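Local coordinates for L-arabinose ABC transporter, periplasmic L-arabinose-binding protein (Burkholderia thailandensis, PDB 4KZK) that binds beta-D-galactose and, as a periplasmic solute-binding protein, probably captures L-arabinose and related sugars for uptake by an ABC transporter, at residues A92-C98 with M117-D123; G40-K44 with E54-A58; V37-F41 with M302-T307; V137-S143 with P312-T318. All blocks are in the same frame, centred on the assembly; numbering follows the deposited sequence.

All four contacts belong to one lobe of the sugar-binding fold and lie along a single sheet in which strands 38-43, 94-98, 118-122, 139-142 and 315-324 are successive neighbours. Contact 1 is central. Strand 94-98 joins it to contact 2, with G40 N 2.8 Å from G94 O, and strand 118-122 joins it to contact 4, where S121 OG lies 2.7 Å from H139 ND1. Contacts 2 and 3 use the same strand: F41 and V43 face segment 54-58, V37 and I39 face segment 302-307. Contact 3, centred about 8 Å from contact 1, is remote from the sugar; K44 of contact 2, D123 of contact 1 and I142 of contact 4 reach galactose at the strands' C-terminal ends.

Contact 1 of 4, residues A92-C98 with M117-D123; sequences AQGVIIC and MKLMSVD. With GAL (beta-D-galactopyranose), chain B.
A92 and Q93 lead into strand 94-98, which runs parallel to strand 118-122 with axes 4.5 Å apart at closest and 27° between them. Q93 O accepts K118 N at 3.0 Å, and a water 2.9 Å from the same Q93 O also reaches K118 NZ weakly. Bonds then pass from V95 N to K118 O (2.9 Å), M120 N to V95 O, I97 N to M120 O and V122 N to I97 O (each 3.0 Å), pairing G94 with K118, V95 with L119, I96 with M120 and I97 with S121. V95 (p) and I97 (t) meet L119 CD1 through V95 CG1 (3.9 Å) and I97 CG2 (3.8 Å). On the other face I96 CG2 touches V122 CG1 at 3.8 Å. C98 SG ends 3.7 Å from D123 CB, and D123 OD1 accepts galactose O6 at 2.6 Å. Helix 105-114 makes the beta-alpha-beta crossover between these strands. Helix 77-89 covers the V95/I97 face, helix 291-308 packs against M120 and V122, and strand 38-43 flanks strand 94-98.

Contact 2 of 4, residues G40-K44 with E54-A58; sequences GFVVK and EWRFA. With GAL (beta-D-galactopyranose), chain B.
Strand 40-43 is extended and the helical segment 54-58 runs back against it, the two axes 10.1 Å apart at closest and antiparallel at 174°. F41 and W55 have the nearest CA atoms, 7.4 Å apart. Alternate residues F41 and V43 turn toward the helix, while V42 points away. F41 takes a t rotamer (chi1 -154°) that brings its ring over to the helix: CD2 lies 3.7 Å from A58 CB, and CE1, at the ring edge, 3.4 Å from E54 OE1. W55 starts sideways, but chi1 -84° and chi2 -19° swing the indole back, so that NE1 donates to F41 O at 3.0 Å with an angle of 157°. The two aromatic planes stand at 76°, with F41 CD1 3.8 Å from W55 CD1. V43, in m, sets CG2 3.5 Å from W55 CZ2. E54 (chi1 m, chi2 t) extends its carboxylate past F41 toward D123, whose OD2 lies close to E54 OE2, a pair of like-charged groups. Beyond the strand, K44 has chi1 p and chi2 to chi4 all t; this straight chain carries NZ to galactose O2 (2.8 Å) and O1 (3.2 Å), with a salt bridge to D124. The first beta-alpha unit thus joins a largely apolar interface, with one indole-to-carbonyl hydrogen bond and a buried carboxylate beside F41, to a strand end whose lysine donates directly to the sugar.

Contact 3 of 4, residues V37-F41 with M302-T307; sequences VKIGF and MYDWIT
Strand 38-41 packs against the helical segment 302-307 with axes 9.8 Å apart at closest and 141° between their directions, so strand and helix run obliquely antiparallel. I39 and Y303 have the closest CA atoms, 7.7 Å apart. Helical bonds I306 N to M302 O and T307 N to Y303 O, both 2.9 Å, hold the turn, and T307 OG1 adds a 2.8 Å bond to Y303 O. No hydrogen bond links the segments. I39 (chi1 m, chi2 t) points toward the helix: CD1 is 3.7 Å from M302 CG and 4.2 Å from Y303 CB, and CG1 is 3.8 Å from I306 CD1. V37, in t, extends the apolar strip to the chain's first modelled residue, with CG1 4.0 Å from Y303 CD1 and CG2 3.9 Å from T307 CG2. M302 and I306 also touch K118 of strand 118-122, two places along the sheet. Helix 291-308 packs on the chain's first strand, 38-43: sequence-distant helix-on-sheet packing of the two-lobed periplasmic binding protein fold, away from the sugar.

Contact 4 of 4, residues V137-S143 with P312-T318; sequences VPHMGIS and PPPLVLT
Two parallel strands, 139-142 and 315-318, run side by side, their axes 4.4 Å apart at closest and 20° from parallel, pairing H139 with L315, M140 with V316, G141 with L317 and I142 with T318. Backbone donors and acceptors are satisfied in turn: H139 N to P314 O (2.9 Å), V316 N to H139 O (3.0 Å), G141 N to V316 O (2.9 Å), T318 N to G141 O (2.8 Å) and S143 N to T318 O (2.9 Å). A water, 2.9 Å from H139 O and 2.7 Å from P313 O, donates to both, giving a proline carbonyl a partner just before strand 315-318 begins. Two buried polar side chains find partners outside the segments: H139 (t) ND1 bonds S121 OG, and T318 (p) OG1 bonds H294 NE2. P138 CG meets P312 CG at 3.6 Å and M140 CG lies 4.1 Å from V316 CB, both apolar contacts, while L315 CD1 packs at the imidazole edge, 3.6 Å from H139 CD2. I142 (chi1 p) touches the galactose. Strand 118-122 flanks strand 139-142, bonded through S121 and D123 to P138 and M140, while helix 291-308 covers the M140/T318 face, W305 resting on P138 and P312.

Contact 1 of 4, residues A92-C98 with M117-D123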
# COMPACT_ATOMS: atom_id res chain seq x y z
N ALA A 92 -18.17 -8.70 19.04
CA ALA A 92 -17.74 -7.42 18.51
C ALA A 92 -18.92 -6.69 17.89
O ALA A 92 -19.82 -7.33 17.34
CB ALA A 92 -16.65 -7.65 17.47
N GLN A 93 -18.94 -5.36 18.00
CA GLN A 93 -20.00 -4.57 17.38
C GLN A 93 -19.57 -3.89 16.08
O GLN A 93 -20.37 -3.24 15.43
CB GLN A 93 -20.55 -3.51 18.35
CG GLN A 93 -21.08 -4.07 19.67
CD GLN A 93 -20.02 -4.12 20.76
OE1 GLN A 93 -18.87 -3.77 20.53
NE2 GLN A 93 -20.41 -4.53 21.96
N GLY A 94 -18.30 -4.04 15.71
CA GLY A 94 -17.83 -3.48 14.45
C GLY A 94 -16.57 -4.14 13.97
O GLY A 94 -15.85 -4.74 14.76
N VAL A 95 -16.31 -4.00 12.67
CA VAL A 95 -15.08 -4.51 12.05
C VAL A 95 -14.59 -3.53 10.97
O VAL A 95 -15.37 -3.03 10.12
CB VAL A 95 -15.31 -5.93 11.45
CG1 VAL A 95 -16.49 -5.95 10.49
CG2 VAL A 95 -14.04 -6.48 10.78
N ILE A 96 -13.28 -3.29 11.00
CA ILE A 96 -12.56 -2.56 9.96
C ILE A 96 -11.71 -3.59 9.24
O ILE A 96 -11.05 -4.40 9.89
CB ILE A 96 -11.69 -1.45 10.58
CG1 ILE A 96 -12.55 -0.42 11.33
CG2 ILE A 96 -10.84 -0.77 9.53
CD1 ILE A 96 -11.80 0.41 12.33
N ILE A 97 -11.77 -3.61 7.92
CA ILE A 97 -11.10 -4.67 7.17
C ILE A 97 -10.38 -4.15 5.93
O ILE A 97 -10.92 -3.32 5.21
CB ILE A 97 -12.09 -5.81 6.80
CG1 ILE A 97 -11.37 -6.97 6.09
CG2 ILE A 97 -13.28 -5.29 6.00
CD1 ILE A 97 -12.14 -8.28 6.09
N CYS A 98 -9.18 -4.66 5.70
CA CYS A 98 -8.52 -4.57 4.40
C CYS A 98 -8.54 -5.98 3.85
O CYS A 98 -7.73 -6.81 4.25
CB CYS A 98 -7.09 -4.05 4.48
SG CYS A 98 -6.36 -3.92 2.80
N MET A 117 -22.57 -6.35 13.23
CA MET A 117 -21.30 -5.65 13.23
C MET A 117 -21.34 -4.56 12.17
O MET A 117 -21.57 -4.86 11.00
CB MET A 117 -20.15 -6.63 12.92
CG MET A 117 -19.87 -7.64 14.02
SD MET A 117 -18.35 -8.56 13.78
CE MET A 117 -18.89 -9.80 12.60
N LYS A 118 -21.11 -3.31 12.55
CA LYS A 118 -20.92 -2.25 11.56
C LYS A 118 -19.64 -2.53 10.81
O LYS A 118 -18.71 -3.09 11.40
CB LYS A 118 -20.86 -0.89 12.24
CG LYS A 118 -22.24 -0.48 12.73
CD LYS A 118 -22.27 0.78 13.55
CE LYS A 118 -23.70 1.27 13.73
NZ LYS A 118 -24.51 0.35 14.56
N LEU A 119 -19.63 -2.18 9.53
CA LEU A 119 -18.55 -2.55 8.60
C LEU A 119 -17.91 -1.31 7.96
O LEU A 119 -18.61 -0.49 7.35
CB LEU A 119 -19.09 -3.47 7.50
CG LEU A 119 -18.14 -3.82 6.36
CD1 LEU A 119 -16.93 -4.59 6.85
CD2 LEU A 119 -18.86 -4.56 5.25
N MET A 120 -16.58 -1.23 8.07
CA MET A 120 -15.76 -0.18 7.46
C MET A 120 -14.57 -0.83 6.76
O MET A 120 -14.09 -1.85 7.21
CB MET A 120 -15.24 0.75 8.55
CG MET A 120 -14.34 1.87 8.07
SD MET A 120 -13.93 2.93 9.46
CE MET A 120 -15.52 3.66 9.80
N SER A 121 -14.15 -0.25 5.64
CA SER A 121 -12.97 -0.74 4.91
C SER A 121 -11.81 0.23 5.04
O SER A 121 -12.00 1.45 5.22
CB SER A 121 -13.29 -1.00 3.44
OG SER A 121 -13.77 0.17 2.84
N VAL A 122 -10.61 -0.31 4.94
CA VAL A 122 -9.39 0.50 4.96
C VAL A 122 -8.47 -0.03 3.86
O VAL A 122 -8.38 -1.24 3.64
CB VAL A 122 -8.75 0.53 6.37
CG1 VAL A 122 -8.24 -0.83 6.79
CG2 VAL A 122 -7.67 1.60 6.45
N ASP A 123 -7.81 0.92 3.18
CA ASP A 123 -6.82 0.70 2.12
C ASP A 123 -7.43 0.26 0.81
O ASP A 123 -7.33 0.98 -0.16
CB ASP A 123 -5.71 -0.24 2.58
CG ASP A 123 -5.12 0.19 3.89
OD1 ASP A 123 -4.61 1.34 3.94
OD2 ASP A 123 -5.21 -0.56 4.87
C1 GAL B . -2.59 -1.55 0.45
C2 GAL B . -1.17 -2.11 0.39
C3 GAL B . -0.41 -1.61 1.62
C4 GAL B . -0.50 -0.09 1.70
C5 GAL B . -1.96 0.32 1.73
C6 GAL B . -2.13 1.83 1.75
O1 GAL B . -3.24 -1.93 -0.76
O2 GAL B . -1.25 -3.51 0.39
O3 GAL B . 0.96 -2.04 1.60
O4 GAL B . 0.20 0.52 0.64
O5 GAL B . -2.57 -0.14 0.53
O6 GAL B . -3.50 2.19 1.76
O HOH W 1 -23.17 -2.63 15.69

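Contact 2 of 4, residues G40-K44 with E54-A58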
# COMPACT_ATOMS: atom_id res chain seq x y z
N GLY A 40 -13.21 -5.23 15.61
CA GLY A 40 -12.28 -6.08 14.86
C GLY A 40 -11.49 -5.25 13.89
O GLY A 40 -12.01 -4.27 13.36
N PHE A 41 -10.23 -5.62 13.67
CA PHE A 41 -9.38 -4.96 12.68
C PHE A 41 -8.65 -6.07 11.93
O PHE A 41 -7.73 -6.67 12.45
CB PHE A 41 -8.40 -3.99 13.34
CG PHE A 41 -7.94 -2.86 12.44
CD1 PHE A 41 -7.23 -3.10 11.26
CD2 PHE A 41 -8.23 -1.54 12.77
CE1 PHE A 41 -6.82 -2.04 10.46
CE2 PHE A 41 -7.82 -0.48 11.96
CZ PHE A 41 -7.11 -0.75 10.79
N VAL A 42 -9.13 -6.33 10.73
CA VAL A 42 -8.79 -7.53 9.95
C VAL A 42 -7.95 -7.08 8.77
O VAL A 42 -8.36 -6.19 8.05
CB VAL A 42 -10.08 -8.26 9.51
CG1 VAL A 42 -9.75 -9.44 8.60
CG2 VAL A 42 -10.86 -8.69 10.75
N VAL A 43 -6.77 -7.67 8.60
CA VAL A 43 -5.84 -7.24 7.55
C VAL A 43 -5.39 -8.36 6.61
O VAL A 43 -5.19 -9.50 7.03
CB VAL A 43 -4.58 -6.55 8.15
CG1 VAL A 43 -4.98 -5.37 9.03
CG2 VAL A 43 -3.70 -7.54 8.92
N LYS A 44 -5.21 -8.03 5.34
CA LYS A 44 -4.88 -9.04 4.35
C LYS A 44 -3.48 -9.64 4.50
O LYS A 44 -3.25 -10.79 4.12
CB LYS A 44 -5.05 -8.50 2.93
CG LYS A 44 -4.21 -7.29 2.61
CD LYS A 44 -4.37 -6.80 1.17
CE LYS A 44 -3.40 -5.65 0.91
NZ LYS A 44 -3.46 -5.07 -0.48
N GLU A 54 -0.87 0.04 11.24
CA GLU A 54 -2.31 0.28 11.47
C GLU A 54 -2.74 -0.30 12.80
O GLU A 54 -3.43 0.39 13.57
CB GLU A 54 -3.13 -0.35 10.34
CG GLU A 54 -3.08 0.45 9.06
CD GLU A 54 -3.99 -0.12 7.99
OE1 GLU A 54 -4.46 -1.25 8.14
OE2 GLU A 54 -4.24 0.59 6.98
N TRP A 55 -2.35 -1.54 13.07
CA TRP A 55 -2.70 -2.22 14.33
C TRP A 55 -2.19 -1.49 15.57
O TRP A 55 -2.91 -1.41 16.57
CB TRP A 55 -2.21 -3.66 14.35
CG TRP A 55 -3.13 -4.67 13.68
CD1 TRP A 55 -4.46 -4.50 13.40
CD2 TRP A 55 -2.81 -6.01 13.32
NE1 TRP A 55 -4.98 -5.65 12.85
CE2 TRP A 55 -3.98 -6.59 12.79
CE3 TRP A 55 -1.65 -6.78 13.38
CZ2 TRP A 55 -4.02 -7.90 12.34
CZ3 TRP A 55 -1.69 -8.08 12.92
CH2 TRP A 55 -2.86 -8.63 12.42
N ARG A 56 -0.96 -0.99 15.52
CA ARG A 56 -0.37 -0.32 16.67
C ARG A 56 -1.18 0.94 16.98
O ARG A 56 -1.44 1.25 18.16
CB ARG A 56 1.11 0.02 16.40
CG ARG A 56 1.75 0.92 17.43
CD ARG A 56 3.25 0.99 17.25
NE ARG A 56 3.68 1.60 15.98
CZ ARG A 56 4.11 2.87 15.84
NH1 ARG A 56 4.13 3.73 16.86
NH2 ARG A 56 4.50 3.30 14.63
N PHE A 57 -1.58 1.68 15.95
CA PHE A 57 -2.37 2.90 16.16
C PHE A 57 -3.83 2.61 16.51
O PHE A 57 -4.44 3.36 17.30
CB PHE A 57 -2.22 3.84 14.96
CG PHE A 57 -0.90 4.52 14.95
CD1 PHE A 57 -0.62 5.46 15.93
CD2 PHE A 57 0.08 4.20 14.04
CE1 PHE A 57 0.60 6.10 15.97
CE2 PHE A 57 1.33 4.83 14.09
CZ PHE A 57 1.58 5.79 15.06
N ALA A 58 -4.37 1.52 15.98
CA ALA A 58 -5.69 1.05 16.40
C ALA A 58 -5.68 0.68 17.89
O ALA A 58 -6.65 0.93 18.58
CB ALA A 58 -6.16 -0.13 15.56
C1 GAL B . -2.59 -1.55 0.45
C2 GAL B . -1.17 -2.11 0.39
C3 GAL B . -0.41 -1.61 1.62
C4 GAL B . -0.50 -0.09 1.70
C5 GAL B . -1.96 0.32 1.73
C6 GAL B . -2.13 1.83 1.75
O1 GAL B . -3.24 -1.93 -0.76
O2 GAL B . -1.25 -3.51 0.39
O3 GAL B . 0.96 -2.04 1.60
O4 GAL B . 0.20 0.52 0.64
O5 GAL B . -2.57 -0.14 0.53
O6 GAL B . -3.50 2.19 1.76

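Contact 3 of 4, residues V37-F41 with M302-T307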
# COMPACT_ATOMS: atom_id res chain seq x y z
N VAL A 37 -17.50 -2.39 24.47
CA VAL A 37 -17.30 -2.20 23.01
C VAL A 37 -16.08 -2.99 22.54
O VAL A 37 -15.04 -2.99 23.19
CB VAL A 37 -17.17 -0.69 22.66
CG1 VAL A 37 -16.92 -0.49 21.17
CG2 VAL A 37 -18.43 0.05 23.10
N LYS A 38 -16.25 -3.68 21.41
CA LYS A 38 -15.21 -4.51 20.82
C LYS A 38 -15.23 -4.30 19.32
O LYS A 38 -16.28 -4.38 18.70
CB LYS A 38 -15.49 -5.96 21.18
CG LYS A 38 -14.33 -6.90 20.97
CD LYS A 38 -14.67 -8.30 21.46
CE LYS A 38 -14.49 -8.41 22.97
NZ LYS A 38 -15.08 -9.64 23.57
N ILE A 39 -14.06 -3.98 18.76
CA ILE A 39 -13.91 -3.69 17.33
C ILE A 39 -12.86 -4.62 16.74
O ILE A 39 -11.77 -4.78 17.31
CB ILE A 39 -13.51 -2.22 17.10
CG1 ILE A 39 -14.67 -1.30 17.52
CG2 ILE A 39 -13.16 -1.96 15.64
CD1 ILE A 39 -14.32 0.17 17.54
N GLY A 40 -13.21 -5.23 15.61
CA GLY A 40 -12.28 -6.08 14.86
C GLY A 40 -11.49 -5.25 13.89
O GLY A 40 -12.01 -4.27 13.36
N PHE A 41 -10.23 -5.62 13.67
CA PHE A 41 -9.38 -4.96 12.68
C PHE A 41 -8.65 -6.07 11.93
O PHE A 41 -7.73 -6.67 12.45
CB PHE A 41 -8.40 -3.99 13.34
CG PHE A 41 -7.94 -2.86 12.44
CD1 PHE A 41 -7.23 -3.10 11.26
CD2 PHE A 41 -8.23 -1.54 12.77
CE1 PHE A 41 -6.82 -2.04 10.46
CE2 PHE A 41 -7.82 -0.48 11.96
CZ PHE A 41 -7.11 -0.75 10.79
N MET A 302 -15.25 4.33 13.69
CA MET A 302 -16.04 3.14 14.03
C MET A 302 -16.62 3.21 15.46
O MET A 302 -17.80 2.96 15.66
CB MET A 302 -15.20 1.86 13.86
CG MET A 302 -15.93 0.58 14.27
SD MET A 302 -17.44 0.31 13.31
CE MET A 302 -16.79 -0.17 11.72
N TYR A 303 -15.78 3.53 16.44
CA TYR A 303 -16.23 3.67 17.83
C TYR A 303 -17.42 4.62 17.95
O TYR A 303 -18.46 4.29 18.55
CB TYR A 303 -15.07 4.17 18.70
CG TYR A 303 -15.48 4.32 20.15
CD1 TYR A 303 -15.50 3.22 21.00
CD2 TYR A 303 -15.85 5.54 20.66
CE1 TYR A 303 -15.88 3.35 22.33
CE2 TYR A 303 -16.24 5.68 21.98
CZ TYR A 303 -16.24 4.58 22.81
OH TYR A 303 -16.63 4.72 24.13
N ASP A 304 -17.29 5.80 17.36
CA ASP A 304 -18.34 6.82 17.42
C ASP A 304 -19.59 6.38 16.65
O ASP A 304 -20.70 6.74 17.02
CB ASP A 304 -17.83 8.14 16.85
CG ASP A 304 -16.85 8.85 17.78
OD1 ASP A 304 -16.71 8.45 18.96
OD2 ASP A 304 -16.21 9.82 17.32
N TRP A 305 -19.40 5.60 15.59
CA TRP A 305 -20.52 5.05 14.82
C TRP A 305 -21.33 4.07 15.68
O TRP A 305 -22.57 4.11 15.72
CB TRP A 305 -19.99 4.35 13.57
CG TRP A 305 -20.99 3.97 12.52
CD1 TRP A 305 -22.31 4.33 12.44
CD2 TRP A 305 -20.73 3.16 11.37
NE1 TRP A 305 -22.88 3.77 11.31
CE2 TRP A 305 -21.93 3.05 10.64
CE3 TRP A 305 -19.60 2.50 10.90
CZ2 TRP A 305 -22.01 2.31 9.46
CZ3 TRP A 305 -19.69 1.77 9.73
CH2 TRP A 305 -20.88 1.68 9.02
N ILE A 306 -20.61 3.19 16.39
CA ILE A 306 -21.23 2.22 17.30
C ILE A 306 -21.93 2.90 18.47
O ILE A 306 -23.09 2.58 18.78
CB ILE A 306 -20.18 1.24 17.87
CG1 ILE A 306 -19.67 0.32 16.74
CG2 ILE A 306 -20.77 0.38 18.98
CD1 ILE A 306 -18.35 -0.36 17.04
N THR A 307 -21.23 3.81 19.14
CA THR A 307 -21.68 4.32 20.44
C THR A 307 -22.61 5.54 20.37
O THR A 307 -23.42 5.74 21.28
CB THR A 307 -20.49 4.67 21.35
OG1 THR A 307 -19.66 5.65 20.72
CG2 THR A 307 -19.67 3.42 21.65

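Contact 4 of 4, residues V137-S143 with P312-T318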
# COMPACT_ATOMS: atom_id res chain seq x y z
N VAL A 137 -20.44 1.32 2.59
CA VAL A 137 -19.29 0.99 3.42
C VAL A 137 -18.35 2.18 3.46
O VAL A 137 -17.77 2.55 2.44
CB VAL A 137 -18.55 -0.26 2.91
CG1 VAL A 137 -17.34 -0.54 3.79
CG2 VAL A 137 -19.48 -1.47 2.91
N PRO A 138 -18.21 2.79 4.64
CA PRO A 138 -17.26 3.91 4.73
C PRO A 138 -15.86 3.38 4.52
O PRO A 138 -15.54 2.28 5.00
CB PRO A 138 -17.45 4.41 6.16
CG PRO A 138 -17.97 3.21 6.89
CD PRO A 138 -18.86 2.53 5.93
N HIS A 139 -15.06 4.16 3.81
CA HIS A 139 -13.73 3.73 3.37
C HIS A 139 -12.67 4.79 3.66
O HIS A 139 -12.93 5.98 3.52
CB HIS A 139 -13.76 3.44 1.88
CG HIS A 139 -12.44 2.98 1.36
ND1 HIS A 139 -11.91 1.75 1.67
CD2 HIS A 139 -11.53 3.60 0.57
CE1 HIS A 139 -10.71 1.64 1.12
NE2 HIS A 139 -10.47 2.73 0.43
N MET A 140 -11.49 4.35 4.04
CA MET A 140 -10.33 5.23 4.07
C MET A 140 -9.21 4.58 3.31
O MET A 140 -8.88 3.42 3.56
CB MET A 140 -9.87 5.52 5.49
CG MET A 140 -8.72 6.51 5.53
SD MET A 140 -8.03 6.90 7.15
CE MET A 140 -9.43 7.67 7.95
N GLY A 141 -8.66 5.31 2.34
CA GLY A 141 -7.49 4.84 1.60
C GLY A 141 -6.62 6.01 1.23
O GLY A 141 -6.83 7.11 1.73
N ILE A 142 -5.65 5.76 0.36
CA ILE A 142 -4.76 6.82 -0.06
C ILE A 142 -5.26 7.45 -1.36
O ILE A 142 -5.98 6.81 -2.13
CB ILE A 142 -3.30 6.33 -0.21
CG1 ILE A 142 -3.08 5.42 -1.43
CG2 ILE A 142 -2.86 5.64 1.06
CD1 ILE A 142 -1.63 5.05 -1.65
N SER A 143 -4.85 8.70 -1.60
CA SER A 143 -5.13 9.35 -2.89
C SER A 143 -4.17 8.80 -3.94
O SER A 143 -3.12 9.37 -4.22
CB SER A 143 -5.01 10.88 -2.76
OG SER A 143 -5.62 11.49 -3.91
N PRO A 312 -20.30 7.81 9.64
CA PRO A 312 -18.88 7.89 9.32
C PRO A 312 -18.63 8.61 8.00
O PRO A 312 -19.50 8.61 7.11
CB PRO A 312 -18.47 6.42 9.21
CG PRO A 312 -19.73 5.75 8.76
CD PRO A 312 -20.83 6.44 9.48
N PRO A 313 -17.46 9.24 7.87
CA PRO A 313 -17.10 9.76 6.57
C PRO A 313 -17.16 8.63 5.56
O PRO A 313 -16.54 7.57 5.77
CB PRO A 313 -15.66 10.26 6.77
CG PRO A 313 -15.49 10.45 8.24
CD PRO A 313 -16.39 9.42 8.87
N PRO A 314 -17.90 8.80 4.46
CA PRO A 314 -18.00 7.70 3.49
C PRO A 314 -16.69 7.44 2.74
O PRO A 314 -16.44 6.30 2.35
CB PRO A 314 -19.11 8.16 2.53
CG PRO A 314 -19.28 9.61 2.78
CD PRO A 314 -18.91 9.85 4.21
N LEU A 315 -15.87 8.46 2.55
CA LEU A 315 -14.62 8.27 1.83
C LEU A 315 -13.61 9.33 2.25
O LEU A 315 -13.87 10.55 2.18
CB LEU A 315 -14.85 8.32 0.32
CG LEU A 315 -13.64 8.09 -0.60
CD1 LEU A 315 -13.02 6.72 -0.38
CD2 LEU A 315 -14.09 8.24 -2.05
N VAL A 316 -12.46 8.86 2.72
CA VAL A 316 -11.35 9.71 3.09
C VAL A 316 -10.14 9.19 2.33
O VAL A 316 -9.80 8.02 2.44
CB VAL A 316 -11.07 9.68 4.59
CG1 VAL A 316 -9.80 10.47 4.93
CG2 VAL A 316 -12.27 10.22 5.36
N LEU A 317 -9.49 10.07 1.60
CA LEU A 317 -8.32 9.72 0.80
C LEU A 317 -7.15 10.53 1.30
O LEU A 317 -7.12 11.76 1.20
CB LEU A 317 -8.57 10.02 -0.66
CG LEU A 317 -9.63 9.15 -1.31
CD1 LEU A 317 -9.76 9.58 -2.76
CD2 LEU A 317 -9.35 7.65 -1.17
N THR A 318 -6.18 9.82 1.87
CA THR A 318 -5.05 10.42 2.58
C THR A 318 -3.84 10.69 1.69
O THR A 318 -3.74 10.21 0.57
CB THR A 318 -4.63 9.51 3.73
OG1 THR A 318 -4.08 8.29 3.21
CG2 THR A 318 -5.81 9.23 4.69
O HOH W 2 -13.97 6.93 6.06